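Local coordinates for protein putative enoyl-CoA hydratase/isomerase (Bordetella parapertussis, PDB 3ISA) that probably acts on acyl-CoA thioesters as an enoyl-CoA hydratase or isomerase of the crotonase type, at residues A16-T21 and D44-E49; L102-G107 and P187-A192; G143-R148 and D214-A219; Y124-A129 and A181-W186; D149-D154 and R172-V177. One frame throughout, in Å; residues are numbered along the deposited sequence.

Interaction 1 of 5, residues A16-T21 and D44-E49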
# COMPACT_ATOMS: atom_id res chain seq x y z
N ALA D 16 0.35 -35.51 -13.50
CA ALA D 16 -0.19 -34.66 -12.42
C ALA D 16 0.87 -34.02 -11.51
O ALA D 16 0.56 -33.11 -10.73
CB ALA D 16 -1.21 -35.41 -11.57
N ALA D 17 2.12 -34.48 -11.61
CA ALA D 17 3.14 -34.12 -10.62
C ALA D 17 4.57 -34.31 -11.11
O ALA D 17 4.89 -35.32 -11.74
CB ALA D 17 2.95 -34.93 -9.32
N TRP D 18 5.42 -33.34 -10.79
CA TRP D 18 6.86 -33.51 -10.92
C TRP D 18 7.43 -33.60 -9.52
O TRP D 18 7.05 -32.83 -8.63
CB TRP D 18 7.53 -32.32 -11.63
CG TRP D 18 7.33 -32.26 -13.11
CD1 TRP D 18 6.40 -32.94 -13.86
CD2 TRP D 18 8.07 -31.44 -14.02
NE1 TRP D 18 6.53 -32.59 -15.19
CE2 TRP D 18 7.54 -31.67 -15.32
CE3 TRP D 18 9.13 -30.54 -13.87
CZ2 TRP D 18 8.03 -31.02 -16.46
CZ3 TRP D 18 9.62 -29.88 -15.01
CH2 TRP D 18 9.07 -30.13 -16.29
N THR D 19 8.33 -34.56 -9.32
CA THR D 19 9.00 -34.70 -8.05
C THR D 19 10.47 -34.28 -8.20
O THR D 19 11.22 -34.85 -9.00
CB THR D 19 8.89 -36.14 -7.50
OG1 THR D 19 7.50 -36.49 -7.40
CG2 THR D 19 9.57 -36.28 -6.13
N PHE D 20 10.84 -33.27 -7.42
CA PHE D 20 12.18 -32.74 -7.36
C PHE D 20 12.90 -33.33 -6.15
O PHE D 20 12.65 -32.94 -5.01
CB PHE D 20 12.14 -31.21 -7.21
CG PHE D 20 11.52 -30.49 -8.38
CD1 PHE D 20 12.31 -30.04 -9.43
CD2 PHE D 20 10.15 -30.24 -8.41
CE1 PHE D 20 11.75 -29.36 -10.52
CE2 PHE D 20 9.57 -29.56 -9.50
CZ PHE D 20 10.38 -29.11 -10.56
N THR D 21 13.80 -34.27 -6.41
CA THR D 21 14.55 -34.88 -5.33
C THR D 21 15.95 -34.26 -5.27
O THR D 21 16.76 -34.45 -6.18
CB THR D 21 14.63 -36.43 -5.48
OG1 THR D 21 13.31 -36.97 -5.53
CG2 THR D 21 15.40 -37.06 -4.31
N ASP D 44 11.01 -23.46 -13.33
CA ASP D 44 10.61 -22.67 -14.51
C ASP D 44 9.99 -23.54 -15.61
O ASP D 44 8.99 -23.14 -16.21
CB ASP D 44 11.79 -21.88 -15.09
CG ASP D 44 12.21 -20.71 -14.21
OD1 ASP D 44 11.56 -20.42 -13.19
OD2 ASP D 44 13.23 -20.06 -14.54
N ALA D 45 10.57 -24.72 -15.85
CA ALA D 45 10.06 -25.65 -16.85
C ALA D 45 8.67 -26.17 -16.45
O ALA D 45 7.78 -26.23 -17.28
CB ALA D 45 11.03 -26.80 -17.05
N ALA D 46 8.51 -26.51 -15.17
CA ALA D 46 7.21 -26.94 -14.65
C ALA D 46 6.12 -25.86 -14.78
O ALA D 46 4.96 -26.19 -15.05
CB ALA D 46 7.34 -27.40 -13.21
N HIS D 47 6.50 -24.59 -14.59
CA HIS D 47 5.55 -23.51 -14.74
C HIS D 47 5.15 -23.33 -16.22
O HIS D 47 3.97 -23.11 -16.51
CB HIS D 47 6.08 -22.23 -14.09
CG HIS D 47 6.22 -22.33 -12.60
ND1 HIS D 47 6.81 -21.34 -11.83
CD2 HIS D 47 5.87 -23.31 -11.73
CE1 HIS D 47 6.80 -21.70 -10.56
NE2 HIS D 47 6.24 -22.90 -10.48
N ARG D 48 6.10 -23.46 -17.13
CA ARG D 48 5.80 -23.44 -18.57
C ARG D 48 4.84 -24.57 -18.96
O ARG D 48 3.91 -24.38 -19.74
CB ARG D 48 7.08 -23.52 -19.40
CG ARG D 48 7.90 -22.21 -19.40
CD ARG D 48 8.96 -22.21 -20.53
NE ARG D 48 9.67 -23.49 -20.63
CZ ARG D 48 10.78 -23.79 -19.95
NH1 ARG D 48 11.34 -22.90 -19.13
NH2 ARG D 48 11.35 -25.00 -20.11
N GLU D 49 5.03 -25.74 -18.34
CA GLU D 49 4.27 -26.94 -18.70
C GLU D 49 3.00 -27.08 -17.84
O GLU D 49 2.22 -28.03 -17.99
CB GLU D 49 5.20 -28.17 -18.65
CG GLU D 49 6.37 -28.03 -19.69
CD GLU D 49 7.51 -29.06 -19.59
OE1 GLU D 49 7.23 -30.27 -19.51
OE2 GLU D 49 8.70 -28.66 -19.65

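Interaction 2 of 5, residues L102-G107 and P187-A192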
# COMPACT_ATOMS: atom_id res chain seq x y z
N LEU D 102 4.25 -29.32 -2.58
CA LEU D 102 4.29 -30.23 -1.44
C LEU D 102 5.74 -30.51 -1.07
O LEU D 102 6.56 -30.90 -1.92
CB LEU D 102 3.55 -31.54 -1.78
CG LEU D 102 3.72 -32.78 -0.87
CD1 LEU D 102 3.15 -32.51 0.50
CD2 LEU D 102 3.03 -34.00 -1.46
N ALA D 103 6.07 -30.36 0.20
CA ALA D 103 7.41 -30.67 0.66
C ALA D 103 7.34 -31.76 1.72
O ALA D 103 6.42 -31.79 2.53
CB ALA D 103 8.10 -29.45 1.19
N LEU D 104 8.33 -32.64 1.71
CA LEU D 104 8.38 -33.79 2.59
C LEU D 104 9.76 -33.84 3.22
O LEU D 104 10.75 -34.15 2.53
CB LEU D 104 8.09 -35.07 1.81
CG LEU D 104 6.72 -35.20 1.11
CD1 LEU D 104 6.78 -36.29 0.04
CD2 LEU D 104 5.60 -35.44 2.10
N ALA D 105 9.84 -33.48 4.50
CA ALA D 105 11.13 -33.33 5.18
C ALA D 105 11.37 -34.47 6.15
O ALA D 105 10.44 -35.02 6.73
CB ALA D 105 11.19 -32.03 5.95
N HIS D 106 12.65 -34.80 6.31
CA HIS D 106 13.09 -35.77 7.29
C HIS D 106 14.47 -35.34 7.75
O HIS D 106 15.06 -34.46 7.13
CB HIS D 106 13.04 -37.21 6.74
CG HIS D 106 14.00 -37.49 5.62
ND1 HIS D 106 13.89 -36.91 4.38
CD2 HIS D 106 15.07 -38.33 5.55
CE1 HIS D 106 14.86 -37.36 3.60
NE2 HIS D 106 15.59 -38.21 4.29
N GLY D 107 14.95 -35.91 8.85
CA GLY D 107 16.30 -35.61 9.33
C GLY D 107 16.47 -34.17 9.79
O GLY D 107 15.48 -33.45 10.04
N PRO D 187 3.95 -41.71 -0.24
CA PRO D 187 3.24 -41.92 -1.52
C PRO D 187 1.74 -41.59 -1.50
O PRO D 187 1.26 -40.96 -2.45
CB PRO D 187 3.48 -43.42 -1.81
CG PRO D 187 4.81 -43.68 -1.19
CD PRO D 187 4.73 -42.92 0.12
N ALA D 188 1.02 -41.97 -0.44
CA ALA D 188 -0.40 -41.64 -0.31
C ALA D 188 -0.66 -40.13 -0.20
O ALA D 188 -1.65 -39.61 -0.75
CB ALA D 188 -1.02 -42.38 0.88
N LEU D 189 0.23 -39.42 0.50
CA LEU D 189 0.14 -37.96 0.61
C LEU D 189 0.34 -37.29 -0.74
O LEU D 189 -0.33 -36.30 -1.07
CB LEU D 189 1.15 -37.42 1.63
CG LEU D 189 0.91 -37.74 3.11
CD1 LEU D 189 2.09 -37.21 3.94
CD2 LEU D 189 -0.41 -37.17 3.61
N ILE D 190 1.24 -37.84 -1.54
CA ILE D 190 1.50 -37.32 -2.89
C ILE D 190 0.27 -37.50 -3.77
O ILE D 190 -0.16 -36.56 -4.46
CB ILE D 190 2.76 -37.96 -3.52
CG1 ILE D 190 4.00 -37.52 -2.73
CG2 ILE D 190 2.89 -37.56 -5.02
CD1 ILE D 190 5.28 -38.28 -3.08
N ASP D 191 -0.31 -38.70 -3.72
CA ASP D 191 -1.54 -38.98 -4.46
C ASP D 191 -2.67 -38.03 -4.06
O ASP D 191 -3.39 -37.52 -4.93
CB ASP D 191 -1.97 -40.44 -4.26
CG ASP D 191 -1.08 -41.45 -5.01
OD1 ASP D 191 -0.33 -41.06 -5.93
OD2 ASP D 191 -1.14 -42.65 -4.67
N ALA D 192 -2.81 -37.78 -2.75
CA ALA D 192 -3.85 -36.86 -2.26
C ALA D 192 -3.60 -35.43 -2.76
O ALA D 192 -4.54 -34.74 -3.18
CB ALA D 192 -3.93 -36.89 -0.73

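Interaction 3 of 5, residues G143-R148 and D214-A219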
# COMPACT_ATOMS: atom_id res chain seq x y z
N GLY D 143 14.09 -15.58 4.15
CA GLY D 143 12.85 -16.32 4.43
C GLY D 143 12.05 -15.78 5.61
O GLY D 143 11.04 -16.37 6.01
N THR D 144 12.49 -14.64 6.14
CA THR D 144 12.01 -14.14 7.43
C THR D 144 10.50 -13.86 7.44
O THR D 144 9.77 -14.38 8.29
CB THR D 144 12.84 -12.90 7.89
OG1 THR D 144 14.25 -13.19 7.82
CG2 THR D 144 12.43 -12.49 9.31
N ARG D 145 10.04 -13.05 6.48
CA ARG D 145 8.62 -12.68 6.42
C ARG D 145 7.73 -13.85 6.05
O ARG D 145 6.61 -13.96 6.56
CB ARG D 145 8.40 -11.55 5.42
CG ARG D 145 8.99 -10.22 5.87
CD ARG D 145 8.40 -9.10 5.03
NE ARG D 145 9.01 -7.80 5.33
CZ ARG D 145 10.15 -7.36 4.81
NH1 ARG D 145 10.86 -8.13 3.97
NH2 ARG D 145 10.58 -6.15 5.16
N ARG D 146 8.22 -14.73 5.16
CA ARG D 146 7.46 -15.95 4.81
C ARG D 146 7.29 -16.85 6.01
O ARG D 146 6.19 -17.41 6.23
CB ARG D 146 8.08 -16.71 3.63
CG ARG D 146 7.79 -16.04 2.26
CD ARG D 146 8.29 -16.89 1.04
NE ARG D 146 9.71 -17.22 1.18
CZ ARG D 146 10.73 -16.45 0.77
NH1 ARG D 146 10.52 -15.32 0.10
NH2 ARG D 146 11.96 -16.86 1.00
N PHE D 147 8.34 -16.99 6.81
CA PHE D 147 8.21 -17.79 8.03
C PHE D 147 7.22 -17.14 9.01
O PHE D 147 6.36 -17.82 9.56
CB PHE D 147 9.57 -18.07 8.65
CG PHE D 147 9.52 -18.99 9.84
CD1 PHE D 147 9.17 -20.33 9.69
CD2 PHE D 147 9.84 -18.52 11.12
CE1 PHE D 147 9.13 -21.19 10.80
CE2 PHE D 147 9.82 -19.35 12.22
CZ PHE D 147 9.46 -20.68 12.06
N ARG D 148 7.31 -15.81 9.14
CA ARG D 148 6.35 -15.03 9.92
C ARG D 148 4.89 -15.25 9.50
O ARG D 148 4.02 -15.48 10.35
CB ARG D 148 6.71 -13.54 9.84
CG ARG D 148 5.71 -12.63 10.57
CD ARG D 148 5.78 -11.25 9.97
NE ARG D 148 5.28 -11.22 8.60
CZ ARG D 148 5.41 -10.17 7.79
NH1 ARG D 148 6.03 -9.07 8.23
NH2 ARG D 148 4.92 -10.22 6.56
N ASP D 214 0.09 -13.61 0.30
CA ASP D 214 0.59 -12.31 0.77
C ASP D 214 1.91 -12.05 0.02
O ASP D 214 2.95 -12.59 0.39
CB ASP D 214 0.84 -12.36 2.29
CG ASP D 214 1.12 -10.98 2.89
OD1 ASP D 214 1.15 -9.98 2.14
OD2 ASP D 214 1.31 -10.91 4.13
N ASP D 215 1.86 -11.22 -1.02
CA ASP D 215 3.05 -10.96 -1.81
C ASP D 215 3.88 -9.81 -1.21
O ASP D 215 3.49 -8.65 -1.29
CB ASP D 215 2.64 -10.68 -3.27
CG ASP D 215 3.81 -10.25 -4.15
OD1 ASP D 215 4.98 -10.40 -3.75
OD2 ASP D 215 3.54 -9.75 -5.26
N HIS D 216 5.00 -10.16 -0.59
CA HIS D 216 6.02 -9.16 -0.21
C HIS D 216 7.39 -9.53 -0.80
O HIS D 216 8.42 -9.40 -0.12
CB HIS D 216 6.07 -8.96 1.32
CG HIS D 216 5.82 -10.21 2.10
ND1 HIS D 216 6.74 -11.23 2.19
CD2 HIS D 216 4.73 -10.63 2.79
CE1 HIS D 216 6.23 -12.22 2.90
NE2 HIS D 216 5.01 -11.88 3.28
N ASP D 217 7.38 -9.97 -2.06
CA ASP D 217 8.59 -10.44 -2.77
C ASP D 217 9.70 -9.37 -2.83
O ASP D 217 10.86 -9.66 -2.55
CB ASP D 217 8.24 -10.95 -4.19
CG ASP D 217 7.55 -12.32 -4.18
OD1 ASP D 217 7.55 -13.02 -3.15
OD2 ASP D 217 7.02 -12.72 -5.25
N ASP D 218 9.33 -8.14 -3.20
CA ASP D 218 10.33 -7.08 -3.32
C ASP D 218 10.96 -6.73 -1.98
O ASP D 218 12.18 -6.64 -1.88
CB ASP D 218 9.74 -5.85 -3.98
CG ASP D 218 9.59 -6.01 -5.49
OD1 ASP D 218 9.94 -7.08 -6.02
OD2 ASP D 218 9.12 -5.06 -6.14
N ALA D 219 10.13 -6.58 -0.95
CA ALA D 219 10.63 -6.37 0.41
C ALA D 219 11.56 -7.50 0.85
O ALA D 219 12.61 -7.23 1.43
CB ALA D 219 9.47 -6.20 1.39
O HOH W 1 12.80 -4.96 3.74
O HOH W 2 8.17 -13.70 -0.58

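Interaction 4 of 5, residues Y124-A129 and A181-W186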
# COMPACT_ATOMS: atom_id res chain seq x y z
N TYR D 124 4.88 -31.58 5.23
CA TYR D 124 4.84 -32.73 6.13
C TYR D 124 6.26 -33.09 6.53
O TYR D 124 7.21 -32.86 5.77
CB TYR D 124 4.20 -33.95 5.45
CG TYR D 124 2.72 -33.81 5.17
CD1 TYR D 124 1.77 -34.23 6.11
CD2 TYR D 124 2.26 -33.29 3.96
CE1 TYR D 124 0.40 -34.11 5.85
CE2 TYR D 124 0.90 -33.17 3.69
CZ TYR D 124 -0.02 -33.58 4.65
OH TYR D 124 -1.36 -33.46 4.39
N CYS D 125 6.43 -33.66 7.72
CA CYS D 125 7.74 -34.18 8.10
C CYS D 125 7.62 -35.47 8.90
O CYS D 125 6.54 -35.80 9.39
CB CYS D 125 8.56 -33.13 8.85
SG CYS D 125 7.96 -32.73 10.51
N THR D 126 8.72 -36.20 9.01
CA THR D 126 8.80 -37.38 9.88
C THR D 126 8.77 -36.92 11.35
O THR D 126 9.21 -35.81 11.65
CB THR D 126 10.07 -38.22 9.60
OG1 THR D 126 11.24 -37.39 9.68
CG2 THR D 126 10.00 -38.92 8.25
N PRO D 127 8.25 -37.77 12.27
CA PRO D 127 8.22 -37.38 13.70
C PRO D 127 9.59 -37.06 14.30
O PRO D 127 9.67 -36.34 15.29
CB PRO D 127 7.65 -38.63 14.39
CG PRO D 127 6.90 -39.34 13.35
CD PRO D 127 7.63 -39.09 12.06
N GLU D 128 10.66 -37.57 13.69
CA GLU D 128 12.03 -37.36 14.15
C GLU D 128 12.74 -36.16 13.48
O GLU D 128 13.90 -35.87 13.80
CB GLU D 128 12.86 -38.64 13.94
CG GLU D 128 12.24 -39.92 14.52
CD GLU D 128 11.26 -40.62 13.57
OE1 GLU D 128 11.06 -40.14 12.42
OE2 GLU D 128 10.68 -41.66 13.97
N ALA D 129 12.05 -35.47 12.57
CA ALA D 129 12.67 -34.35 11.82
C ALA D 129 12.94 -33.12 12.69
O ALA D 129 12.25 -32.88 13.69
CB ALA D 129 11.80 -33.97 10.61
N ALA D 181 4.34 -37.45 9.47
CA ALA D 181 4.05 -38.64 8.69
C ALA D 181 5.34 -39.38 8.38
O ALA D 181 6.31 -38.79 7.89
CB ALA D 181 3.32 -38.29 7.39
N ALA D 182 5.33 -40.68 8.68
CA ALA D 182 6.44 -41.57 8.35
C ALA D 182 6.59 -41.61 6.84
O ALA D 182 5.62 -41.39 6.10
CB ALA D 182 6.18 -42.98 8.91
N GLN D 183 7.81 -41.89 6.37
CA GLN D 183 8.10 -41.98 4.92
C GLN D 183 7.22 -42.97 4.16
O GLN D 183 6.91 -42.74 2.98
CB GLN D 183 9.57 -42.26 4.69
CG GLN D 183 10.47 -41.10 5.12
CD GLN D 183 11.90 -41.24 4.66
OE1 GLN D 183 12.17 -41.48 3.48
NE2 GLN D 183 12.84 -41.06 5.58
N ALA D 184 6.78 -44.03 4.84
CA ALA D 184 5.87 -45.02 4.25
C ALA D 184 4.50 -44.45 3.85
O ALA D 184 3.85 -44.98 2.94
CB ALA D 184 5.70 -46.22 5.20
N GLN D 185 4.07 -43.37 4.51
CA GLN D 185 2.82 -42.67 4.20
C GLN D 185 2.96 -41.60 3.11
O GLN D 185 1.96 -41.05 2.64
CB GLN D 185 2.24 -42.03 5.47
CG GLN D 185 1.36 -42.95 6.32
CD GLN D 185 2.10 -44.17 6.88
OE1 GLN D 185 2.86 -44.06 7.84
NE2 GLN D 185 1.87 -45.33 6.27
N TRP D 186 4.19 -41.30 2.73
CA TRP D 186 4.45 -40.24 1.74
C TRP D 186 3.83 -40.48 0.34
O TRP D 186 3.22 -39.54 -0.20
CB TRP D 186 5.95 -39.89 1.69
CG TRP D 186 6.48 -39.18 2.92
CD1 TRP D 186 5.79 -38.90 4.07
CD2 TRP D 186 7.80 -38.67 3.12
NE1 TRP D 186 6.60 -38.24 4.96
CE2 TRP D 186 7.85 -38.09 4.40
CE3 TRP D 186 8.97 -38.66 2.33
CZ2 TRP D 186 9.00 -37.49 4.92
CZ3 TRP D 186 10.12 -38.06 2.84
CH2 TRP D 186 10.12 -37.49 4.13

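Interaction 5 of 5, residues D149-D154 and R172-V177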
# COMPACT_ATOMS: atom_id res chain seq x y z
N ASP D 149 4.63 -15.22 8.19
CA ASP D 149 3.29 -15.38 7.62
C ASP D 149 2.66 -16.73 7.97
O ASP D 149 1.44 -16.82 8.11
CB ASP D 149 3.34 -15.21 6.10
CG ASP D 149 3.53 -13.76 5.68
OD1 ASP D 149 3.54 -12.85 6.53
OD2 ASP D 149 3.66 -13.52 4.47
N ILE D 150 3.51 -17.74 8.13
CA ILE D 150 3.06 -19.08 8.50
C ILE D 150 2.76 -19.20 10.00
O ILE D 150 1.65 -19.59 10.38
CB ILE D 150 4.11 -20.14 8.09
CG1 ILE D 150 4.24 -20.21 6.56
CG2 ILE D 150 3.78 -21.54 8.70
CD1 ILE D 150 5.54 -20.93 6.09
N VAL D 151 3.74 -18.86 10.84
CA VAL D 151 3.67 -19.15 12.28
C VAL D 151 3.25 -17.96 13.16
O VAL D 151 3.03 -18.13 14.35
CB VAL D 151 5.03 -19.72 12.81
CG1 VAL D 151 5.45 -21.00 12.06
CG2 VAL D 151 6.13 -18.65 12.74
N GLY D 152 3.14 -16.76 12.58
CA GLY D 152 2.80 -15.57 13.34
C GLY D 152 4.07 -14.87 13.83
O GLY D 152 5.10 -15.53 14.06
N ALA D 153 4.01 -13.54 13.95
CA ALA D 153 5.18 -12.72 14.35
C ALA D 153 5.78 -13.08 15.70
O ALA D 153 7.00 -13.03 15.87
CB ALA D 153 4.84 -11.24 14.30
N ASP D 154 4.92 -13.45 16.66
CA ASP D 154 5.38 -13.89 17.99
C ASP D 154 6.27 -15.13 17.91
O ASP D 154 7.42 -15.12 18.39
CB ASP D 154 4.16 -14.16 18.90
CG ASP D 154 4.55 -14.45 20.35
OD1 ASP D 154 4.62 -13.49 21.15
OD2 ASP D 154 4.77 -15.63 20.70
N ARG D 172 4.58 -28.84 14.23
CA ARG D 172 3.14 -29.12 14.13
C ARG D 172 2.27 -28.14 14.93
O ARG D 172 1.30 -27.60 14.39
CB ARG D 172 2.82 -30.58 14.50
CG ARG D 172 1.55 -31.10 13.81
CD ARG D 172 0.71 -32.02 14.70
NE ARG D 172 1.18 -33.41 14.67
CZ ARG D 172 1.93 -33.98 15.61
NH1 ARG D 172 2.30 -35.25 15.48
NH2 ARG D 172 2.33 -33.29 16.67
N ARG D 173 2.65 -27.90 16.19
CA ARG D 173 1.93 -26.98 17.07
C ARG D 173 1.80 -25.57 16.47
O ARG D 173 0.70 -25.01 16.48
CB ARG D 173 2.59 -26.92 18.44
CG ARG D 173 2.03 -27.94 19.44
CD ARG D 173 3.10 -28.52 20.37
NE ARG D 173 4.12 -27.54 20.76
CZ ARG D 173 5.36 -27.86 21.11
NH1 ARG D 173 6.23 -26.91 21.44
NH2 ARG D 173 5.76 -29.13 21.11
N ILE D 174 2.89 -25.03 15.94
CA ILE D 174 2.90 -23.68 15.40
C ILE D 174 2.36 -23.57 13.96
O ILE D 174 2.29 -22.46 13.40
CB ILE D 174 4.31 -23.04 15.53
CG1 ILE D 174 5.31 -23.74 14.60
CG2 ILE D 174 4.78 -23.12 16.99
CD1 ILE D 174 6.75 -23.25 14.72
N GLY D 175 1.96 -24.70 13.38
CA GLY D 175 1.38 -24.73 12.03
C GLY D 175 2.41 -24.70 10.91
O GLY D 175 2.06 -24.45 9.75
N PHE D 176 3.67 -24.97 11.25
CA PHE D 176 4.73 -25.06 10.25
C PHE D 176 4.60 -26.34 9.40
O PHE D 176 4.99 -26.35 8.23
CB PHE D 176 6.12 -24.92 10.90
CG PHE D 176 7.24 -24.72 9.89
CD1 PHE D 176 7.23 -23.63 9.02
CD2 PHE D 176 8.30 -25.62 9.83
CE1 PHE D 176 8.27 -23.46 8.08
CE2 PHE D 176 9.33 -25.45 8.89
CZ PHE D 176 9.31 -24.37 8.02
N VAL D 177 4.07 -27.42 9.99
CA VAL D 177 3.74 -28.62 9.21
C VAL D 177 2.26 -28.95 9.36
O VAL D 177 1.65 -28.64 10.39
CB VAL D 177 4.65 -29.86 9.54
CG1 VAL D 177 6.12 -29.58 9.20
CG2 VAL D 177 4.53 -30.29 10.99
O HOH W 3 -0.07 -20.63 12.56
O HOH W 4 1.90 -20.36 15.26

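Interaction 1 of 5, residues A16-T21 and D44-E49
Glu49 N is gripped by one bond, to Ala45 O at 3.0 Å. Asp44 O likewise receives one, from Arg48 N, and the carboxylate of Asp44 pairs with Arg93. None of these bonds crosses to residues 16-21. Across the contact the work is done by the indole of Trp18. Its CG lies anti to the carbonyl carbon and beside the backbone N (chi1 -75°), so the ring reaches toward the helix. The methyl of Ala46 sits over one face, with CB 4.1 Å from the centroid of the six-membered ring, a CH-pi contact displaced toward the rim. Ala45 CB meets the ring edge at Trp18 CH2, 3.9 Å away. Glu49 comes to the edge too, with OE1 in the ring plane and 3.2 Å from Trp18 CZ2. Its carboxylate is turned 79° from the indole. Phe20 is a lesser partner: its CZ is 4.4 Å from Ala46 CB, which lies near the edge of the phenyl ring. Arg13 makes a cation-pi contact with Trp18, and Val51 adds to the packing. The strand and helix run antiparallel, as consecutive elements of the beta-alpha-beta unit 17-22, 33-48 and 53-58 in the crotonase fold.

Interaction 2 of 5, residues L102-G107 and P187-A192
Ile190 is the tightly packed centre of this contact, and the leucines of strand 100-105 close on it from the sheet. In Leu102, CG is anti to the backbone N (chi1 167°). This carries CD2 to Ile190, where it lies 3.9 Å from CG1, and the two side chains cross at about a right angle. Leu104 takes the other choice, with CG anti to the carbonyl carbon and beside the N (chi1 -61°). Its CD1 comes tip to tip with Ile190 CD1 at 4.0 Å, and here the crossing is oblique. Ile190 CG1 therefore touches both leucines, and Val55 of the neighbouring strand packs on the isoleucine as well. Packing loosens at Leu189, whose CD1 is 4.3 Å from Leu104 CD2. Tyr124 and Ala181 also touch Leu189. The other side of the helix is open to solvent: Pro187, Ala188 and Asp191 are exposed, and the CB atoms of Pro187 and Asp191 point away from the strand. Strand and helix run nearly antiparallel, 169° between their directions, and their axes pass 10.1 Å apart. The helix thus lies over the face of the six-stranded sheet that carries Leu102 and Leu104. Ala103 and Ala105 face the other way, onto Phe117 of helix 112-119. No hydrogen bond joins the two segments. The chemistry is purely aliphatic: packing of branched side chains holds the helix over the sheet, with the strand leucines buried and Leu189 and Ile190 still partly exposed.

Interaction 3 of 5, residues G143-R148 and D214-A219
An Asx turn opens helix 217-229 beside helix 144-151, close to the subunit interfaces. Asp215 OD1 accepts from Asp217 N at 3.0 Å, nearly along its C-O axis, and His216 is the N-cap. The His216 CG takes the crowded position between the backbone N and the carbonyl carbon (chi1 35°). This turns the imidazole to helix 144-151, where CE1 is 3.4 Å from Arg145 CB. Arg145 CD lies over one ring face in a CH-pi contact, 4.2 Å from the centroid. The opposite face has Asp214 O above its rim. The guanidinium of Arg148 is set at 84° to the ring, with NH2 3.7 Å from His216 NE2. Arg145 runs extended from CG to NE and lays one guanidinium face on Ala219 CB, which is 3.5 Å from NH1. Two waters bridge the segments: one between Arg145 NH2 and Ala219 O, the other between Arg146 NH1 and Asp217 OD1. Stronger partners lie outside. Arg145 pairs with Asp220, and Arg146 with Glu88. His216 bonds Asp149 through NE2 and Asp220 through ND1, and Val211 of the second subunit packs on Arg145 and Arg148. Two carboxylates on the ring nitrogens would favour a charged imidazole, while the nearby arginines would oppose it. The direct contact is thus arginine packing on imidazole and Ala219, helped by two water bridges, with charges paired mainly outside the segments.

Interaction 4 of 5, residues Y124-A129 and A181-W186
Thr126 holds OG1 in the crowded position between its backbone N and carbonyl carbon (chi1 53°). This places CG2 beside the N and directs it at the 181-186 loop. In Trp186, CG lies anti to the carbonyl carbon and beside the N, which swings the indole back along its own loop. The Thr126 methyl then lies 3.8 Å from Trp186 CZ2, and the two side chains cross at about a right angle. Gln183 stretches out beyond CG, and its CG is also 3.8 Å from Thr126 CG2. One indole face is covered near its rim by Gln183 CA, 3.7 Å above the Trp186 ring plane. The direct polar link is between main chains. Ala181 N donates to Cys125 O at 2.8 Å, fairly straight at 160°, with the donor above the carbonyl plane. It continues the pairing of parallel strands 122-125 and 179-180 at the edge of the sheet. Ala181 O is used in two ways. Trp186 NE1 gives it a bent bond of 3.0 Å (135°), well above the carbonyl plane. Thr126 CA adds a CA-H...O contact, 3.5 Å from Ala181 O. After the strand the chain folds back in a type I turn, where Ala129 N bonds Thr126 O at 3.0 Å. His106 packs against both Thr126 and Gln183. The chemistry is mixed: one backbone bond sets the pairing, and the bent bond to Ala181 O helps to orient the indole, against which the threonine methyl packs at CZ2.

Interaction 5 of 5, residues D149-D154 and R172-V177
Val151 and Ile174 lie side by side and point the same way. Val151 CG1 is anti to the carbonyl carbon, and Ile174 CG1 takes the crowded place between its backbone N and carbonyl carbon (chi1 69°). This brings Val151 CG1 alongside the isoleucine branch, 3.7 Å from Ile174 CD1. The same valine methyl reaches Phe176 CB at 4.1 Å. Ile150 approaches differently. Its CG2, anti to the backbone N, points at the phenyl edge and stands near the ring plane, 4.0 Å from Phe176 CD1. It also touches main chain, 3.5 Å from Gly175 O. The Phe176 CG is anti to its own N (chi1 -168°), and the ring meets Phe147 and Phe131 edge-to-face. Gly175 ends helix 168-173 in a Schellman motif, with the positive phi that suits glycine. Gly152 also has positive phi, between helices 144-151 and 153-161. Two waters sit where the backbones face each other. One is 3.0 Å from Ile150 O and also near Ile174 O; the other is 2.7 Å from Val151 O and 2.8 Å from Ile174 O. Arg123 bonds the carbonyls of Gly175 and Phe176. No direct hydrogen bond crosses. The side chains thus give an apolar joint between two helix ends, while water and an arginine serve the carbonyl oxygens left by the chain turns.

Interactions 1, 2 and 4 all reach the same six-stranded sheet. The centres of interactions 1 and 2 are about 16 Å apart and do not touch. Interactions 2 and 4 are neighbours, with centres about 8 Å apart. Ala105 N lies 3.0 Å from Tyr124 O and Ala105 O lies 3.1 Å from Thr126 N, probable hydrogen bonds of adjacent strands. Interactions 3 and 5 share helix 144-151, with centres about 14 Å apart, and both touch the second subunit. His216 NE2 and Asp149 OD2 link them at 2.4 Å. Interaction 5 meets interaction 4 where Cys125 SG packs 3.9 Å from Val177 CG1. No ligand or catalytic residue is identified among these contacts.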